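Local coordinates for ketosynthase (Streptomyces sp. MSC090213JE08, PDB 6KXD), which probably catalyses the condensation of a fatty acyl-ACP with malonyl-ACP to a 3-oxoacyl-ACP, releasing carbon dioxide, during polyketide chain elongation, at residues A[114-117]-A[118-121]. Sequence-based numbering, arbitrary orientation.
Sequences GESH and DIAV
The first turn of helix 116-129 starts here, with Glu115 as N-cap residue meeting Asp118 and His117 lying against Val121 one turn on. Three i to i+4 backbone hydrogen bonds open the helix, the first from Ile119 N to Glu115 O at 3.1 Å. The side chains of Glu115 and Asp118 run alongside each other, Glu115 CB 3.5 Å from Asp118 OD2, with their carboxylate planes turned 39° apart. A water donates to Glu115 OE2 (2.7 Å) and accepts from Asp118 N (3.3 Å), joining the N-cap side chain to the first turn. Glu115 OE2 and Asp118 OD2 lie 4.2 Å apart; any repulsion is probably offset by other partners, a salt bridge from Asp118 to Arg142 and hydrogen bonds from Ala78 N to Glu115 OE2 and Gly79 N to OE1. The His117 ring, swung outward with CG opposite the backbone N (chi1 177°), takes Val121 CG2 over one face in a CH-pi contact, offset toward the rim and nearest NE2 (3.7 Å). Replacing the imidazole by the methyl of an alanine is likely to strip Val121 CG2 of this aromatic neighbour. The turn follows strand 105-110 of the central sheet; the start of helix 77-93 holds the Glu115 carboxylate, Val121 touches helix 137-140, and Ile119 and Ala120 pack on Leu125 and Tyr136 of the partner subunit.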
# COMPACT_ATOMS: atom_id res chain seq x y z
N GLY A 114 9.36 3.52 1.17
CA GLY A 114 9.89 2.90 -0.04
C GLY A 114 11.33 3.35 -0.26
O GLY A 114 12.10 3.42 0.72
N GLU A 115 11.65 3.69 -1.51
CA GLU A 115 13.03 4.09 -1.87
C GLU A 115 13.15 5.61 -1.79
O GLU A 115 13.64 6.27 -2.70
CB GLU A 115 13.38 3.58 -3.26
CG GLU A 115 13.22 2.08 -3.37
CD GLU A 115 13.98 1.15 -2.45
OE1 GLU A 115 13.92 -0.09 -2.74
OE2 GLU A 115 14.60 1.61 -1.43
N SER A 116 12.65 6.19 -0.69
CA SER A 116 12.72 7.62 -0.57
C SER A 116 14.19 8.11 -0.52
O SER A 116 14.47 9.22 -0.89
CB SER A 116 11.89 8.10 0.59
OG SER A 116 10.50 8.15 0.18
N HIS A 117 15.10 7.25 -0.06
CA HIS A 117 16.52 7.57 -0.12
C HIS A 117 16.97 7.79 -1.56
O HIS A 117 17.68 8.73 -1.83
CB HIS A 117 17.36 6.49 0.57
CG HIS A 117 18.82 6.77 0.46
ND1 HIS A 117 19.41 7.89 1.04
CD2 HIS A 117 19.80 6.10 -0.18
CE1 HIS A 117 20.71 7.88 0.77
NE2 HIS A 117 20.96 6.81 -0.01
N ASP A 118 16.58 6.88 -2.48
CA ASP A 118 16.84 7.04 -3.90
C ASP A 118 16.25 8.35 -4.41
O ASP A 118 16.83 9.00 -5.26
CB ASP A 118 16.36 5.82 -4.71
CG ASP A 118 17.18 4.58 -4.43
OD1 ASP A 118 18.35 4.75 -4.07
OD2 ASP A 118 16.65 3.47 -4.59
N ILE A 119 15.04 8.73 -3.96
CA ILE A 119 14.44 9.98 -4.40
C ILE A 119 15.38 11.13 -3.98
O ILE A 119 15.60 12.05 -4.79
CB ILE A 119 13.01 10.18 -3.83
CG1 ILE A 119 12.07 9.12 -4.40
CG2 ILE A 119 12.50 11.57 -4.13
CD1 ILE A 119 10.65 9.22 -3.88
N ALA A 120 15.89 11.04 -2.77
CA ALA A 120 16.77 12.12 -2.23
C ALA A 120 18.04 12.20 -3.09
O ALA A 120 18.40 13.26 -3.59
CB ALA A 120 17.08 11.85 -0.79
N VAL A 121 18.58 11.04 -3.40
CA VAL A 121 19.81 11.01 -4.21
C VAL A 121 19.56 11.57 -5.59
O VAL A 121 20.40 12.32 -6.16
CB VAL A 121 20.41 9.60 -4.25
CG1 VAL A 121 21.55 9.55 -5.25
CG2 VAL A 121 20.85 9.10 -2.89
O HOH W 1 16.02 3.88 -1.26